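Local coordinates for nucleoside diphosphate kinase family protein (Babesia bovis, PDB 3JS9), which probably catalyses the magnesium-dependent exchange of terminal phosphates between nucleoside triphosphates and diphosphates, as other members of the nucleoside diphosphate kinase family do, at residues L40-E46 / P77-W83; R32-L38 / I91-V96. One frame throughout, in Å; residues are numbered along the deposited sequence.

Interaction 1 of 2, residues L40-E46 / P77-W83; sequences LIAAKFE and PVFCMIW
Leu-40 to Glu-46 pairs with Val-78 to Trp-83 as two antiparallel neighbours in the central sheet of the ferredoxin-like nucleoside diphosphate kinase fold, with a classic beta bulge where Ile-41 and Ala-42 both face Ile-82. Backbone bonds hold the register: Ile-82 receives Ile-41 N on its carbonyl and gives its own N-H to Ala-42 O (2.8 Å), and reciprocal pairs join Lys-44 to Cys-80 and Glu-46 to Val-78.

On the face bearing Phe-45, Phe-79 and Trp-83, the Phe-45 ring runs alongside Pro-77, CZ lying 3.7 Å from Pro-77 CB, while Ala-43 CB meets Phe-79 CZ at 4.0 Å. Backbone hydrogen bonds from Ala-43 and Phe-45 carry the edge strand on to a second subunit, and the rings of Phe-45 and Trp-147 of that subunit meet edge-to-face.

On the other face the Lys-44 ammonium is bound by Gln-143 and the carbonyl of Trp-138, and it makes only a long salt bridge with Glu-46.

Leu-40 CD1 lies over one face of the Trp-83 indole, 3.7 Å from the centroid of the six-membered ring, reached because chi1 (-177°) turns CG away from the backbone N; Trp-83 NE1 donates a weak bond to Met-81 SD (3.4 Å).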
loop_
_atom_site.group_PDB
_atom_site.type_symbol
_atom_site.label_atom_id
_atom_site.label_comp_id
_atom_site.label_asym_id
_atom_site.label_seq_id
_atom_site.Cartn_x
_atom_site.Cartn_y
_atom_site.Cartn_z
ATOM N N LEU A 40 -18.290 2.668 -10.852
ATOM C CA LEU A 40 -19.040 1.531 -10.326
ATOM C C LEU A 40 -20.526 1.736 -10.597
ATOM O O LEU A 40 -21.071 2.812 -10.311
ATOM C CB LEU A 40 -18.803 1.358 -8.840
ATOM C CG LEU A 40 -19.513 0.133 -8.259
ATOM C CD1 LEU A 40 -18.911 -1.155 -8.845
ATOM C CD2 LEU A 40 -19.431 0.101 -6.719
ATOM N N ILE A 41 -21.162 0.704 -11.160
ATOM C CA ILE A 41 -22.605 0.677 -11.446
ATOM C C ILE A 41 -23.424 -0.229 -10.489
ATOM O O ILE A 41 -24.562 0.099 -10.142
ATOM C CB ILE A 41 -22.834 0.217 -12.903
ATOM C CG1 ILE A 41 -22.143 1.189 -13.869
ATOM C CG2 ILE A 41 -24.322 0.085 -13.224
ATOM C CD1 ILE A 41 -22.599 2.652 -13.677
ATOM N N ALA A 42 -22.849 -1.358 -10.070
ATOM C CA ALA A 42 -23.572 -2.364 -9.284
ATOM C C ALA A 42 -22.589 -3.264 -8.570
ATOM O O ALA A 42 -21.499 -3.567 -9.099
ATOM C CB ALA A 42 -24.484 -3.211 -10.163
ATOM N N ALA A 43 -22.962 -3.706 -7.382
ATOM C CA ALA A 43 -22.114 -4.609 -6.641
ATOM C C ALA A 43 -22.991 -5.305 -5.634
ATOM O O ALA A 43 -23.942 -4.681 -5.146
ATOM C CB ALA A 43 -21.017 -3.825 -5.922
ATOM N N LYS A 44 -22.686 -6.569 -5.325
ATOM C CA LYS A 44 -23.318 -7.297 -4.201
ATOM C C LYS A 44 -22.553 -8.576 -3.844
ATOM O O LYS A 44 -22.022 -9.250 -4.714
ATOM C CB LYS A 44 -24.765 -7.683 -4.537
ATOM C CG LYS A 44 -24.889 -8.508 -5.814
ATOM C CD LYS A 44 -26.301 -8.897 -6.095
ATOM C CE LYS A 44 -26.434 -9.578 -7.446
ATOM N NZ LYS A 44 -27.880 -9.582 -7.898
ATOM N N PHE A 45 -22.516 -8.900 -2.552
ATOM C CA PHE A 45 -21.994 -10.165 -2.057
ATOM C C PHE A 45 -23.165 -11.167 -2.175
ATOM O O PHE A 45 -24.282 -10.832 -1.827
ATOM C CB PHE A 45 -21.613 -9.970 -0.578
ATOM C CG PHE A 45 -20.797 -11.087 0.029
ATOM C CD1 PHE A 45 -19.717 -11.666 -0.665
ATOM C CD2 PHE A 45 -21.081 -11.528 1.315
ATOM C CE1 PHE A 45 -18.952 -12.655 -0.102
ATOM C CE2 PHE A 45 -20.313 -12.549 1.913
ATOM C CZ PHE A 45 -19.241 -13.109 1.204
ATOM N N GLU A 46 -22.922 -12.379 -2.652
ATOM C CA GLU A 46 -23.991 -13.379 -2.734
ATOM C C GLU A 46 -23.540 -14.841 -2.763
ATOM O O GLU A 46 -22.362 -15.163 -3.041
ATOM C CB GLU A 46 -24.913 -13.115 -3.922
ATOM C CG GLU A 46 -24.489 -13.766 -5.194
ATOM C CD GLU A 46 -25.483 -13.511 -6.305
ATOM O OE1 GLU A 46 -26.440 -12.719 -6.097
ATOM O OE2 GLU A 46 -25.307 -14.085 -7.399
ATOM N N PRO A 77 -19.041 -18.355 -1.584
ATOM C CA PRO A 77 -19.721 -17.135 -1.989
ATOM C C PRO A 77 -18.953 -16.424 -3.117
ATOM O O PRO A 77 -17.795 -16.783 -3.390
ATOM C CB PRO A 77 -19.663 -16.290 -0.721
ATOM C CG PRO A 77 -18.461 -16.761 -0.031
ATOM C CD PRO A 77 -18.296 -18.185 -0.326
ATOM N N VAL A 78 -19.584 -15.452 -3.770
ATOM C CA VAL A 78 -18.911 -14.658 -4.792
ATOM C C VAL A 78 -19.188 -13.192 -4.566
ATOM O O VAL A 78 -20.152 -12.855 -3.890
ATOM C CB VAL A 78 -19.321 -15.079 -6.258
ATOM C CG1 VAL A 78 -19.053 -16.566 -6.475
ATOM C CG2 VAL A 78 -20.799 -14.727 -6.566
ATOM N N PHE A 79 -18.361 -12.308 -5.131
ATOM C CA PHE A 79 -18.664 -10.885 -5.064
ATOM C C PHE A 79 -18.814 -10.332 -6.460
ATOM O O PHE A 79 -17.874 -10.402 -7.252
ATOM C CB PHE A 79 -17.617 -10.139 -4.241
ATOM C CG PHE A 79 -17.917 -8.670 -4.047
ATOM C CD1 PHE A 79 -17.451 -7.732 -4.949
ATOM C CD2 PHE A 79 -18.632 -8.230 -2.936
ATOM C CE1 PHE A 79 -17.724 -6.386 -4.765
ATOM C CE2 PHE A 79 -18.907 -6.873 -2.749
ATOM C CZ PHE A 79 -18.470 -5.961 -3.653
ATOM N N CYS A 80 -20.001 -9.792 -6.756
ATOM C CA CYS A 80 -20.410 -9.380 -8.102
ATOM C C CYS A 80 -20.310 -7.893 -8.268
ATOM O O CYS A 80 -20.712 -7.157 -7.366
ATOM C CB CYS A 80 -21.872 -9.752 -8.361
ATOM S SG CYS A 80 -22.359 -11.453 -7.940
ATOM N N MET A 81 -19.835 -7.447 -9.440
ATOM C CA MET A 81 -19.708 -6.018 -9.771
ATOM C C MET A 81 -19.999 -5.780 -11.229
ATOM O O MET A 81 -19.788 -6.677 -12.050
ATOM C CB MET A 81 -18.285 -5.496 -9.499
ATOM C CG MET A 81 -17.889 -5.518 -8.021
ATOM S SD MET A 81 -16.106 -5.375 -7.896
ATOM C CE MET A 81 -15.543 -7.101 -8.097
ATOM N N ILE A 82 -20.491 -4.581 -11.547
ATOM C CA ILE A 82 -20.488 -4.080 -12.928
ATOM C C ILE A 82 -19.749 -2.747 -12.902
ATOM O O ILE A 82 -20.001 -1.928 -12.032
ATOM C CB ILE A 82 -21.896 -3.827 -13.483
ATOM C CG1 ILE A 82 -22.651 -5.133 -13.648
ATOM C CG2 ILE A 82 -21.850 -3.021 -14.822
ATOM C CD1 ILE A 82 -24.128 -4.912 -14.130
ATOM N N TRP A 83 -18.852 -2.554 -13.861
ATOM C CA TRP A 83 -18.050 -1.354 -13.988
ATOM C C TRP A 83 -18.246 -0.745 -15.368
ATOM O O TRP A 83 -18.339 -1.466 -16.360
ATOM C CB TRP A 83 -16.575 -1.691 -13.768
ATOM C CG TRP A 83 -16.248 -2.013 -12.362
ATOM C CD1 TRP A 83 -16.262 -3.252 -11.772
ATOM C CD2 TRP A 83 -15.875 -1.083 -11.342
ATOM N NE1 TRP A 83 -15.908 -3.144 -10.451
ATOM C CE2 TRP A 83 -15.683 -1.822 -10.155
ATOM C CE3 TRP A 83 -15.697 0.308 -11.312
ATOM C CZ2 TRP A 83 -15.302 -1.221 -8.952
ATOM C CZ3 TRP A 83 -15.321 0.908 -10.111
ATOM C CH2 TRP A 83 -15.120 0.139 -8.945
#

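Interaction 2 of 2, residues R32-L38 / I91-V96; sequences RFEMKGL and IGRNLV
This is an apolar helix-helix contact beside the central sheet: the end of helix 26-36 and the residues just after it, through Leu-38, pack against the last turns of helix 88-96. The two short segments run at 128° to each other with their axes 11.1 Å apart, a separation filled by side chains.

Leu-95 and Phe-33 form the middle of the contact. Leu-95 CD1 sits almost exactly over the centre of the Phe-33 ring, 3.6 Å from its centroid, in a CH-pi contact. The rim of the same ring reaches the other helix at Gly-92, whose CA lies 3.7 Å from Phe-33 CE1 near the ring plane. Phe-33 also stacks with Trp-83 of strand 78-85, which ties the helix pair to the sheet.

Beyond the ring, the aliphatic part of Lys-36 crosses the Ile-91 and Leu-95 side chains. A bend at chi2 (67°) carries its CE to 3.7 Å from Ile-91 CG2. That methyl also meets Leu-38 CD1, at 3.7 Å, where the Leu-38 and Ile-91 side chains overlap while pointing opposite ways. A Schellman motif ends helix 26-36 at Gly-37, and Leu-38 follows it.

Polar groups meet at the margins through water. One water accepts from Arg-32 NH2 and donates to Leu-95 O; another accepts from Lys-36 NZ and Asn-94 ND2. Arg-32 also forms salt bridges with Glu-28 and Asp-112, and Lys-36 NZ bonds the carbonyl of Gly-111 of a third subunit.

Direct cohesion between the helices is thus apolar, while the lysine spends its methylene chain on this packing and its charged end on the subunit interface.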
loop_
_atom_site.group_PDB
_atom_site.type_symbol
_atom_site.label_atom_id
_atom_site.label_comp_id
_atom_site.label_asym_id
_atom_site.label_seq_id
_atom_site.Cartn_x
_atom_site.Cartn_y
_atom_site.Cartn_z
ATOM N N ARG A 32 -8.734 -1.856 -6.972
ATOM C CA ARG A 32 -7.977 -1.744 -8.225
ATOM C C ARG A 32 -8.866 -1.249 -9.327
ATOM O O ARG A 32 -8.435 -0.411 -10.122
ATOM C CB ARG A 32 -7.327 -3.069 -8.638
ATOM C CG ARG A 32 -6.064 -3.409 -7.856
ATOM C CD ARG A 32 -5.691 -4.835 -8.064
ATOM N NE ARG A 32 -4.566 -5.205 -7.225
ATOM C CZ ARG A 32 -3.399 -5.668 -7.681
ATOM N NH1 ARG A 32 -2.459 -5.983 -6.806
ATOM N NH2 ARG A 32 -3.200 -5.878 -8.987
ATOM N N PHE A 33 -10.111 -1.715 -9.384
ATOM C CA PHE A 33 -11.042 -1.171 -10.374
ATOM C C PHE A 33 -11.406 0.303 -10.125
ATOM O O PHE A 33 -11.486 1.104 -11.073
ATOM C CB PHE A 33 -12.275 -2.066 -10.522
ATOM C CG PHE A 33 -12.060 -3.204 -11.498
ATOM C CD1 PHE A 33 -12.369 -3.050 -12.841
ATOM C CD2 PHE A 33 -11.458 -4.394 -11.082
ATOM C CE1 PHE A 33 -12.141 -4.071 -13.731
ATOM C CE2 PHE A 33 -11.221 -5.430 -11.967
ATOM C CZ PHE A 33 -11.549 -5.269 -13.285
ATOM N N GLU A 34 -11.600 0.649 -8.850
ATOM C CA GLU A 34 -11.937 1.994 -8.450
ATOM C C GLU A 34 -10.788 2.946 -8.803
ATOM O O GLU A 34 -11.045 4.008 -9.377
ATOM C CB GLU A 34 -12.274 2.013 -6.951
ATOM C CG GLU A 34 -13.234 3.076 -6.454
ATOM C CD GLU A 34 -13.602 2.840 -4.972
ATOM O OE1 GLU A 34 -12.985 1.952 -4.322
ATOM O OE2 GLU A 34 -14.496 3.551 -4.438
ATOM N N MET A 35 -9.537 2.567 -8.489
ATOM C CA MET A 35 -8.429 3.478 -8.798
ATOM C C MET A 35 -8.244 3.646 -10.305
ATOM O O MET A 35 -7.819 4.706 -10.726
ATOM C CB MET A 35 -7.124 3.031 -8.149
ATOM C CG MET A 35 -7.172 2.993 -6.646
ATOM S SD MET A 35 -7.367 4.636 -5.973
ATOM C CE MET A 35 -9.163 4.727 -5.879
ATOM N N LYS A 36 -8.595 2.631 -11.103
ATOM C CA LYS A 36 -8.438 2.690 -12.530
ATOM C C LYS A 36 -9.316 3.754 -13.124
ATOM O O LYS A 36 -8.985 4.318 -14.173
ATOM C CB LYS A 36 -8.788 1.342 -13.158
ATOM C CG LYS A 36 -8.693 1.305 -14.672
ATOM C CD LYS A 36 -7.206 1.454 -15.186
ATOM C CE LYS A 36 -7.086 1.164 -16.681
ATOM N NZ LYS A 36 -5.691 1.330 -17.201
ATOM N N GLY A 37 -10.452 4.004 -12.476
ATOM C CA GLY A 37 -11.307 5.118 -12.854
ATOM C C GLY A 37 -12.577 4.717 -13.559
ATOM O O GLY A 37 -13.362 5.584 -13.975
ATOM N N LEU A 38 -12.797 3.418 -13.728
ATOM C CA LEU A 38 -14.085 2.963 -14.218
ATOM C C LEU A 38 -15.091 3.346 -13.157
ATOM O O LEU A 38 -14.747 3.451 -11.983
ATOM C CB LEU A 38 -14.094 1.450 -14.470
ATOM C CG LEU A 38 -13.102 0.985 -15.548
ATOM C CD1 LEU A 38 -13.234 -0.546 -15.759
ATOM C CD2 LEU A 38 -13.280 1.791 -16.864
ATOM N N ILE A 91 -10.326 -3.118 -20.435
ATOM C CA ILE A 91 -9.673 -2.677 -19.213
ATOM C C ILE A 91 -9.805 -3.711 -18.098
ATOM O O ILE A 91 -8.827 -3.971 -17.365
ATOM C CB ILE A 91 -10.212 -1.331 -18.779
ATOM C CG1 ILE A 91 -9.616 -0.240 -19.680
ATOM C CG2 ILE A 91 -9.945 -1.099 -17.308
ATOM C CD1 ILE A 91 -10.279 1.070 -19.514
ATOM N N GLY A 92 -10.985 -4.332 -17.991
ATOM C CA GLY A 92 -11.183 -5.389 -17.008
ATOM C C GLY A 92 -10.216 -6.541 -17.223
ATOM O O GLY A 92 -9.604 -7.051 -16.264
ATOM N N ARG A 93 -10.066 -6.939 -18.489
ATOM C CA ARG A 93 -9.150 -8.007 -18.900
ATOM C C ARG A 93 -7.746 -7.608 -18.577
ATOM O O ARG A 93 -7.015 -8.398 -17.989
ATOM C CB ARG A 93 -9.304 -8.358 -20.381
ATOM C CG ARG A 93 -10.493 -9.304 -20.680
ATOM C CD ARG A 93 -11.008 -9.252 -22.153
ATOM N NE ARG A 93 -9.976 -8.852 -23.120
ATOM C CZ ARG A 93 -10.201 -8.133 -24.228
ATOM N NH1 ARG A 93 -9.176 -7.803 -25.017
ATOM N NH2 ARG A 93 -11.433 -7.736 -24.559
ATOM N N ASN A 94 -7.372 -6.369 -18.877
ATOM C CA ASN A 94 -6.041 -5.871 -18.502
ATOM C C ASN A 94 -5.726 -5.886 -17.006
ATOM O O ASN A 94 -4.571 -6.096 -16.611
ATOM C CB ASN A 94 -5.848 -4.442 -18.995
ATOM C CG ASN A 94 -5.788 -4.355 -20.504
ATOM O OD1 ASN A 94 -5.679 -5.385 -21.195
ATOM N ND2 ASN A 94 -5.846 -3.127 -21.032
ATOM N N LEU A 95 -6.727 -5.627 -16.172
ATOM C CA LEU A 95 -6.457 -5.509 -14.769
ATOM C C LEU A 95 -6.322 -6.893 -14.150
ATOM O O LEU A 95 -5.517 -7.115 -13.226
ATOM C CB LEU A 95 -7.554 -4.696 -14.063
ATOM C CG LEU A 95 -7.780 -3.210 -14.346
ATOM C CD1 LEU A 95 -8.689 -2.589 -13.231
ATOM C CD2 LEU A 95 -6.453 -2.403 -14.533
ATOM N N VAL A 96 -7.105 -7.820 -14.686
ATOM C CA VAL A 96 -7.193 -9.183 -14.188
ATOM C C VAL A 96 -6.001 -10.041 -14.662
ATOM O O VAL A 96 -5.432 -10.818 -13.889
ATOM C CB VAL A 96 -8.572 -9.774 -14.612
ATOM C CG1 VAL A 96 -8.565 -11.292 -14.685
ATOM C CG2 VAL A 96 -9.703 -9.230 -13.715
HETATM O O HOH W 1 -4.839 -4.995 -11.070
HETATM O O HOH W 2 -5.260 -0.574 -19.142
#

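Overall arrangement
Interaction 2 closes a loop of chain within which interaction 1 is nested: helix 26-36 leads into strand 39-46, and strand 78-85 leads into helix 88-96. Their centres lie 14 Å apart and they meet at Trp-83, whose CE2 is 3.4 Å from Phe-33 CB, so the sheet and the helix pair share one core. Each contact also approaches the predicted nucleotide site. In interaction 1 the Val-78 side chain is about 5 Å from that of Lys-17 and about 8 Å from that of His-123, the probable phosphohistidine. In interaction 2 the Val-96 side chain lies about 3 Å from that of Arg-110; segment 91-96 also carries Arg-93, predicted to bind ATP, which points away from helix 26-36.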